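Local coordinates for Aureochrome1 (Vaucheria frigida, PDB 3UE6), which senses blue light through a flavin mononucleotide chromophore held in a LOV domain of the PAS fold, probably passing the signal on to an effector, at residues N115-Q118 against D119-F123; A95-K98 against I99-A102. One frame throughout, in Å; residues are numbered along the deposited sequence.

Contact 1. Residues N115-Q118 against D119-F123; sequences NYRQ and DGTTF. With FMN (flavin mononucleotide), chain G.
Tyr116 lays one face of its ring against Thr122, whose methyl CG2 sits 3.7 Å from the ring centroid, a CH-pi contact within a beta hairpin of the PAS/LOV sheet. The two residues form a non-hydrogen-bonded antiparallel pair, their side chains running side by side; the Tyr116 hydroxyl is hydrogen-bonded to Glu90 N. Next to them Asn115 and Phe123 make the hydrogen-bonded pair, Asn115 N giving to Phe123 O at 2.9 Å, and Phe123 CE1 meets Asn115 CB. The chain reverses in a type I turn from Arg117 to Gly120, where the backbone angles of Gly120 would jam a CB against the preceding carbonyl. An Asx turn at Asp119 overlaps its end: OD1 accepts from Thr121 N and, on its syn lone pair, from Thr121 OG1. Arg117 extends from CG to NE across the hairpin, with Phe123 CD1 over one guanidinium face and the two planes 33° apart; NH1 donates a hydrogen bond to Thr121 OG1 at 3.2 Å, near the guanidinium plane, and NE a weak one to Leu70 O. With an alanine here, Thr121 OG1 would probably lose this donor and that side of the Phe123 ring its cover. On the flavin side, a carboxamide suits Asn115 because it both accepts and donates: Asn125 also binds OD1, ND2 reaches FMN O2 weakly, and FMN N3 points almost straight at Asn115 OD1, 3.0 Å away.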
ATOM      1  N   ASN A 115      19.653   9.671   6.159  1.00 67.02           N
ATOM      2  CA  ASN A 115      18.470  10.487   6.416  1.00 62.72           C
ATOM      3  C   ASN A 115      18.490  11.126   7.804  1.00 61.13           C
ATOM      4  O   ASN A 115      19.258  10.721   8.678  1.00 62.74           O
ATOM      5  CB  ASN A 115      17.186   9.670   6.235  1.00 60.54           C
ATOM      6  CG  ASN A 115      16.769   9.545   4.788  1.00 59.92           C
ATOM      7  OD1 ASN A 115      15.807   8.840   4.472  1.00 59.08           O
ATOM      8  ND2 ASN A 115      17.490  10.223   3.896  1.00 57.36           N
ATOM      9  N   TYR A 116      17.615  12.107   7.997  1.00 60.52           N
ATOM     10  CA  TYR A 116      17.596  12.910   9.208  1.00 64.34           C
ATOM     11  C   TYR A 116      16.255  12.827   9.914  1.00 60.16           C
ATOM     12  O   TYR A 116      15.202  12.890   9.281  1.00 60.62           O
ATOM     13  CB  TYR A 116      17.898  14.370   8.871  1.00 65.22           C
ATOM     14  CG  TYR A 116      19.329  14.633   8.467  1.00 70.41           C
ATOM     15  CD1 TYR A 116      19.854  14.097   7.296  1.00 64.90           C
ATOM     16  CD2 TYR A 116      20.156  15.429   9.253  1.00 68.45           C
ATOM     17  CE1 TYR A 116      21.163  14.339   6.927  1.00 66.28           C
ATOM     18  CE2 TYR A 116      21.465  15.678   8.888  1.00 66.67           C
ATOM     19  CZ  TYR A 116      21.963  15.133   7.725  1.00 72.37           C
ATOM     20  OH  TYR A 116      23.266  15.383   7.362  1.00 79.33           O
ATOM     21  N   ARG A 117      16.305  12.696  11.235  1.00 63.52           N
ATOM     22  CA  ARG A 117      15.100  12.695  12.047  1.00 66.90           C
ATOM     23  C   ARG A 117      14.713  14.128  12.403  1.00 70.74           C
ATOM     24  O   ARG A 117      15.524  15.048  12.287  1.00 67.45           O
ATOM     25  CB  ARG A 117      15.312  11.873  13.315  1.00 73.07           C
ATOM     26  CG  ARG A 117      15.505  10.388  13.087  1.00 69.31           C
ATOM     27  CD  ARG A 117      15.491   9.664  14.423  1.00 70.50           C
ATOM     28  NE  ARG A 117      15.830   8.251  14.304  1.00 74.53           N
ATOM     29  CZ  ARG A 117      17.068   7.776  14.345  1.00 77.75           C
ATOM     30  NH1 ARG A 117      18.091   8.601  14.499  1.00 77.47           N
ATOM     31  NH2 ARG A 117      17.283   6.475  14.228  1.00 80.62           N
ATOM     32  N   GLN A 118      13.472  14.309  12.837  1.00 69.22           N
ATOM     33  CA  GLN A 118      12.949  15.629  13.163  1.00 70.84           C
ATOM     34  C   GLN A 118      13.867  16.373  14.130  1.00 78.53           C
ATOM     35  O   GLN A 118      13.917  17.600  14.133  1.00 78.36           O
ATOM     36  CB  GLN A 118      11.543  15.499  13.752  1.00 68.92           C
ATOM     37  CG  GLN A 118      10.804  16.812  13.936  1.00 79.91           C
ATOM     38  CD  GLN A 118      10.916  17.353  15.350  1.00 97.12           C
ATOM     39  OE1 GLN A 118      11.875  17.064  16.066  1.00101.38           O
ATOM     40  NE2 GLN A 118       9.928  18.139  15.762  1.00 98.39           N
ATOM     41  N   ASP A 119      14.607  15.619  14.936  1.00 75.53           N
ATOM     42  CA  ASP A 119      15.453  16.206  15.973  1.00 71.39           C
ATOM     43  C   ASP A 119      16.896  16.415  15.515  1.00 67.74           C
ATOM     44  O   ASP A 119      17.726  16.925  16.270  1.00 70.11           O
ATOM     45  CB  ASP A 119      15.417  15.342  17.229  1.00 69.27           C
ATOM     46  CG  ASP A 119      16.055  13.989  17.014  1.00 85.66           C
ATOM     47  OD1 ASP A 119      16.366  13.653  15.848  1.00 88.20           O
ATOM     48  OD2 ASP A 119      16.240  13.251  18.001  1.00 77.76           O
ATOM     49  N   GLY A 120      17.193  16.014  14.282  1.00 69.33           N
ATOM     50  CA  GLY A 120      18.498  16.259  13.695  1.00 62.77           C
ATOM     51  C   GLY A 120      19.447  15.079  13.739  1.00 79.98           C
ATOM     52  O   GLY A 120      20.548  15.142  13.199  1.00 77.49           O
ATOM     53  N   THR A 121      19.028  14.000  14.391  1.00 83.11           N
ATOM     54  CA  THR A 121      19.845  12.794  14.450  1.00 83.78           C
ATOM     55  C   THR A 121      19.759  12.051  13.124  1.00 90.09           C
ATOM     56  O   THR A 121      18.722  12.071  12.460  1.00 94.62           O
ATOM     57  CB  THR A 121      19.416  11.859  15.586  1.00 82.68           C
ATOM     58  OG1 THR A 121      18.002  11.648  15.523  1.00 86.66           O
ATOM     59  CG2 THR A 121      19.768  12.465  16.936  1.00 73.37           C
ATOM     60  N   THR A 122      20.847  11.393  12.742  1.00 90.48           N
ATOM     61  CA  THR A 122      20.892  10.721  11.453  1.00 82.88           C
ATOM     62  C   THR A 122      20.851   9.207  11.568  1.00 81.99           C
ATOM     63  O   THR A 122      21.129   8.635  12.623  1.00 88.39           O
ATOM     64  CB  THR A 122      22.150  11.110  10.653  1.00 75.77           C
ATOM     65  OG1 THR A 122      23.310  10.564  11.290  1.00 79.05           O
ATOM     66  CG2 THR A 122      22.275  12.615  10.555  1.00 70.58           C
ATOM     67  N   PHE A 123      20.503   8.566  10.460  1.00 82.80           N
ATOM     68  CA  PHE A 123      20.524   7.116  10.360  1.00 82.21           C
ATOM     69  C   PHE A 123      20.621   6.746   8.888  1.00 75.38           C
ATOM     70  O   PHE A 123      20.153   7.491   8.029  1.00 69.06           O
ATOM     71  CB  PHE A 123      19.263   6.516  10.989  1.00 83.60           C
ATOM     72  CG  PHE A 123      18.008   6.750  10.192  1.00 78.55           C
ATOM     73  CD1 PHE A 123      17.348   7.966  10.247  1.00 75.74           C
ATOM     74  CD2 PHE A 123      17.482   5.745   9.397  1.00 85.06           C
ATOM     75  CE1 PHE A 123      16.190   8.178   9.514  1.00 67.67           C
ATOM     76  CE2 PHE A 123      16.326   5.949   8.666  1.00 82.33           C
ATOM     77  CZ  PHE A 123      15.679   7.169   8.725  1.00 71.02           C
TER
HETATM   78  N1  FMN G 500      13.856  10.243  -0.102  1.00 74.23           N
HETATM   79  C2  FMN G 500      14.602  10.072   1.045  1.00 66.25           C
HETATM   80  O2  FMN G 500      15.686  10.648   1.166  1.00 62.07           O
HETATM   81  N3  FMN G 500      14.134   9.257   2.053  1.00 64.57           N
HETATM   82  C4  FMN G 500      12.924   8.613   1.924  1.00 64.68           C
HETATM   83  O4  FMN G 500      12.507   7.889   2.822  1.00 61.75           O
HETATM   84  C4A FMN G 500      12.169   8.786   0.771  1.00 75.93           C
HETATM   85  N5  FMN G 500      10.950   8.148   0.620  1.00 82.66           N
HETATM   86  C5A FMN G 500      10.210   8.324  -0.531  1.00 82.23           C
HETATM   87  C6  FMN G 500       8.990   7.680  -0.670  1.00 86.00           C
HETATM   88  C7  FMN G 500       8.234   7.846  -1.825  1.00 81.26           C
HETATM   89  C7M FMN G 500       6.911   7.144  -1.969  1.00 75.05           C
HETATM   90  C8  FMN G 500       8.706   8.666  -2.843  1.00 80.38           C
HETATM   91  C8M FMN G 500       7.888   8.843  -4.086  1.00 82.15           C
HETATM   92  C9  FMN G 500       9.931   9.311  -2.703  1.00 82.27           C
HETATM   93  C9A FMN G 500      10.688   9.143  -1.546  1.00 79.75           C
HETATM   94  N10 FMN G 500      11.903   9.790  -1.385  1.00 66.57           N
HETATM   95  C10 FMN G 500      12.644   9.604  -0.242  1.00 69.83           C
HETATM   96  C1' FMN G 500      12.475  10.666  -2.458  1.00 67.72           C
HETATM   97  C2' FMN G 500      12.025  12.116  -2.402  1.00 69.10           C
HETATM   98  O2' FMN G 500      10.647  12.187  -2.132  1.00 73.45           O
HETATM   99  C3' FMN G 500      12.337  12.768  -3.746  1.00 74.42           C
HETATM  100  O3' FMN G 500      11.652  12.109  -4.789  1.00 71.98           O
HETATM  101  C4' FMN G 500      13.840  12.723  -4.002  1.00 78.42           C
HETATM  102  O4' FMN G 500      14.493  13.476  -3.006  1.00 80.41           O
HETATM  103  C5' FMN G 500      14.232  13.275  -5.369  1.00 76.59           C
HETATM  104  O5' FMN G 500      13.441  14.399  -5.687  1.00 79.39           O
HETATM  105  P   FMN G 500      14.013  15.902  -5.576  1.00 73.98           P
HETATM  106  O1P FMN G 500      14.328  16.170  -4.123  1.00 84.42           O
HETATM  107  O2P FMN G 500      12.973  16.886  -6.047  1.00 76.11           O
HETATM  108  O3P FMN G 500      15.263  16.069  -6.405  1.00 66.85           O

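Contact 2. Residues A95-K98 against I99-A102; sequences AVDK and IRNA. With FMN (flavin mononucleotide), chain G.
Arg100 NH1 donates to the phosphate oxygen O3P of FMN at 2.6 Å, so helix 93-105 of this PAS/LOV domain grips the tail of the cofactor by a charged side chain. O3P lies at the edge of the guanidinium, close to its plane, as suits a planar cation meeting a phosphate. Beside it two aliphatic residues line the pocket: Val96 CG1 comes 3.7 Å from the ribityl oxygen O4' of FMN, and Ile99 CG2 packs at 3.8 Å from C1' of FMN. In both, the touching methyl stands anti to the backbone N (chi1 175° for Val96 CG1), and branched hydrocarbon chains give these places bulk without a competing charge. One shell out, Asp97, three residues earlier, lies alongside Arg100; Asp97 OD1 and Arg100 NH2 form a salt bridge, whose hydrogen bond is weak, with the carboxylate and guanidinium planes 76° apart. The negative charge of Asp97 probably steadies the cation while NH1 serves the phosphate. Farther from the flavin, Ala95 and Ala102 are small enough to let the helix lie close to strand 109-116, where they meet Val111 and Thr109, and Lys98 reaches Glu164 in a salt bridge. The backbone beneath is regular alpha-helix, with Arg100 N bonded to Val96 O at 2.9 Å.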
ATOM      1  N   ALA A  95      23.076   9.724  -4.597  1.00 67.30           N
ATOM      2  CA  ALA A  95      22.073   8.721  -4.258  1.00 58.90           C
ATOM      3  C   ALA A  95      20.672   9.291  -4.419  1.00 61.67           C
ATOM      4  O   ALA A  95      19.750   8.580  -4.815  1.00 61.27           O
ATOM      5  CB  ALA A  95      22.286   8.209  -2.846  1.00 59.14           C
ATOM      6  N   VAL A  96      20.512  10.570  -4.096  1.00 59.10           N
ATOM      7  CA  VAL A  96      19.258  11.262  -4.377  1.00 62.22           C
ATOM      8  C   VAL A  96      19.017  11.295  -5.885  1.00 65.62           C
ATOM      9  O   VAL A  96      17.887  11.127  -6.340  1.00 62.91           O
ATOM     10  CB  VAL A  96      19.248  12.699  -3.833  1.00 63.88           C
ATOM     11  CG1 VAL A  96      17.976  13.417  -4.248  1.00 48.51           C
ATOM     12  CG2 VAL A  96      19.392  12.696  -2.323  1.00 60.50           C
ATOM     13  N   ASP A  97      20.082  11.515  -6.653  1.00 64.02           N
ATOM     14  CA  ASP A  97      19.995  11.459  -8.109  1.00 69.35           C
ATOM     15  C   ASP A  97      19.377  10.138  -8.559  1.00 69.46           C
ATOM     16  O   ASP A  97      18.476  10.122  -9.399  1.00 69.41           O
ATOM     17  CB  ASP A  97      21.378  11.615  -8.757  1.00 74.38           C
ATOM     18  CG  ASP A  97      21.996  12.981  -8.521  1.00 82.21           C
ATOM     19  OD1 ASP A  97      21.247  13.964  -8.371  1.00 84.28           O
ATOM     20  OD2 ASP A  97      23.241  13.069  -8.489  1.00 85.11           O
ATOM     21  N   LYS A  98      19.863   9.032  -8.003  1.00 65.08           N
ATOM     22  CA  LYS A  98      19.375   7.718  -8.404  1.00 62.10           C
ATOM     23  C   LYS A  98      17.877   7.593  -8.141  1.00 68.13           C
ATOM     24  O   LYS A  98      17.140   7.063  -8.969  1.00 74.34           O
ATOM     25  CB  LYS A  98      20.142   6.590  -7.703  1.00 58.29           C
ATOM     26  CG  LYS A  98      19.720   5.187  -8.141  1.00 80.84           C
ATOM     27  CD  LYS A  98      20.183   4.129  -7.146  1.00 91.23           C
ATOM     28  CE  LYS A  98      19.760   2.722  -7.560  1.00 87.31           C
ATOM     29  NZ  LYS A  98      20.437   2.285  -8.810  1.00 90.16           N
ATOM     30  N   ILE A  99      17.429   8.090  -6.994  1.00 70.55           N
ATOM     31  CA  ILE A  99      16.010   8.046  -6.652  1.00 70.34           C
ATOM     32  C   ILE A  99      15.143   8.924  -7.554  1.00 71.82           C
ATOM     33  O   ILE A  99      14.089   8.493  -8.016  1.00 73.51           O
ATOM     34  CB  ILE A  99      15.756   8.432  -5.183  1.00 65.33           C
ATOM     35  CG1 ILE A  99      16.470   7.451  -4.248  1.00 77.58           C
ATOM     36  CG2 ILE A  99      14.260   8.450  -4.903  1.00 59.91           C
ATOM     37  CD1 ILE A  99      16.439   7.855  -2.783  1.00 88.30           C
ATOM     38  N   ARG A 100      15.570  10.157  -7.790  1.00 72.52           N
ATOM     39  CA  ARG A 100      14.839  11.035  -8.695  1.00 64.51           C
ATOM     40  C   ARG A 100      14.705  10.362 -10.056  1.00 67.60           C
ATOM     41  O   ARG A 100      13.609  10.232 -10.592  1.00 66.82           O
ATOM     42  CB  ARG A 100      15.556  12.380  -8.834  1.00 52.56           C
ATOM     43  CG  ARG A 100      14.827  13.404  -9.680  1.00 56.47           C
ATOM     44  CD  ARG A 100      15.395  14.800  -9.467  1.00 66.38           C
ATOM     45  NE  ARG A 100      16.838  14.847  -9.696  1.00 80.00           N
ATOM     46  CZ  ARG A 100      17.761  14.955  -8.743  1.00 82.24           C
ATOM     47  NH1 ARG A 100      17.409  15.044  -7.468  1.00 72.06           N
ATOM     48  NH2 ARG A 100      19.044  14.984  -9.071  1.00 89.68           N
ATOM     49  N   ASN A 101      15.833   9.916 -10.596  1.00 71.49           N
ATOM     50  CA  ASN A 101      15.869   9.304 -11.914  1.00 76.81           C
ATOM     51  C   ASN A 101      14.971   8.067 -12.033  1.00 79.36           C
ATOM     52  O   ASN A 101      14.228   7.915 -13.008  1.00 81.85           O
ATOM     53  CB  ASN A 101      17.312   8.980 -12.299  1.00 84.72           C
ATOM     54  CG  ASN A 101      17.406   7.848 -13.292  1.00100.61           C
ATOM     55  OD1 ASN A 101      17.306   8.056 -14.500  1.00106.70           O
ATOM     56  ND2 ASN A 101      17.606   6.636 -12.786  1.00102.25           N
ATOM     57  N   ALA A 102      15.042   7.190 -11.037  1.00 74.50           N
ATOM     58  CA  ALA A 102      14.198   6.002 -10.989  1.00 70.67           C
ATOM     59  C   ALA A 102      12.726   6.380 -11.044  1.00 75.73           C
ATOM     60  O   ALA A 102      11.931   5.746 -11.743  1.00 77.01           O
ATOM     61  CB  ALA A 102      14.483   5.211  -9.717  1.00 64.64           C
TER
HETATM   62  N1  FMN G 500      13.856  10.243  -0.102  1.00 74.23           N
HETATM   63  C2  FMN G 500      14.602  10.072   1.045  1.00 66.25           C
HETATM   64  O2  FMN G 500      15.686  10.648   1.166  1.00 62.07           O
HETATM   65  N3  FMN G 500      14.134   9.257   2.053  1.00 64.57           N
HETATM   66  C4  FMN G 500      12.924   8.613   1.924  1.00 64.68           C
HETATM   67  O4  FMN G 500      12.507   7.889   2.822  1.00 61.75           O
HETATM   68  C4A FMN G 500      12.169   8.786   0.771  1.00 75.93           C
HETATM   69  N5  FMN G 500      10.950   8.148   0.620  1.00 82.66           N
HETATM   70  C5A FMN G 500      10.210   8.324  -0.531  1.00 82.23           C
HETATM   71  C6  FMN G 500       8.990   7.680  -0.670  1.00 86.00           C
HETATM   72  C7  FMN G 500       8.234   7.846  -1.825  1.00 81.26           C
HETATM   73  C7M FMN G 500       6.911   7.144  -1.969  1.00 75.05           C
HETATM   74  C8  FMN G 500       8.706   8.666  -2.843  1.00 80.38           C
HETATM   75  C8M FMN G 500       7.888   8.843  -4.086  1.00 82.15           C
HETATM   76  C9  FMN G 500       9.931   9.311  -2.703  1.00 82.27           C
HETATM   77  C9A FMN G 500      10.688   9.143  -1.546  1.00 79.75           C
HETATM   78  N10 FMN G 500      11.903   9.790  -1.385  1.00 66.57           N
HETATM   79  C10 FMN G 500      12.644   9.604  -0.242  1.00 69.83           C
HETATM   80  C1' FMN G 500      12.475  10.666  -2.458  1.00 67.72           C
HETATM   81  C2' FMN G 500      12.025  12.116  -2.402  1.00 69.10           C
HETATM   82  O2' FMN G 500      10.647  12.187  -2.132  1.00 73.45           O
HETATM   83  C3' FMN G 500      12.337  12.768  -3.746  1.00 74.42           C
HETATM   84  O3' FMN G 500      11.652  12.109  -4.789  1.00 71.98           O
HETATM   85  C4' FMN G 500      13.840  12.723  -4.002  1.00 78.42           C
HETATM   86  O4' FMN G 500      14.493  13.476  -3.006  1.00 80.41           O
HETATM   87  C5' FMN G 500      14.232  13.275  -5.369  1.00 76.59           C
HETATM   88  O5' FMN G 500      13.441  14.399  -5.687  1.00 79.39           O
HETATM   89  P   FMN G 500      14.013  15.902  -5.576  1.00 73.98           P
HETATM   90  O1P FMN G 500      14.328  16.170  -4.123  1.00 84.42           O
HETATM   91  O2P FMN G 500      12.973  16.886  -6.047  1.00 76.11           O
HETATM   92  O3P FMN G 500      15.263  16.069  -6.405  1.00 66.85           O

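Overall arrangement
Contact 2 comes first along the chain, on helix 93-105, and contact 1 follows at the far end of strand 109-116, where that strand turns back into strand 122-133. Their centres are 20 Å apart and their nearest atoms about 7 Å, so they do not touch; FMN joins them. The helix attends to the phosphate and ribityl end, the hairpin to the pyrimidine edge of the ring system. Within this chain, strand 109-116 lies at one border of the five-stranded antiparallel sheet, and the helix packs on it through Val111. Both contacts lie in the one PAS domain, and they hold its cofactor at the phosphate and at the pyrimidine edge, consistent with a blue-light receptor.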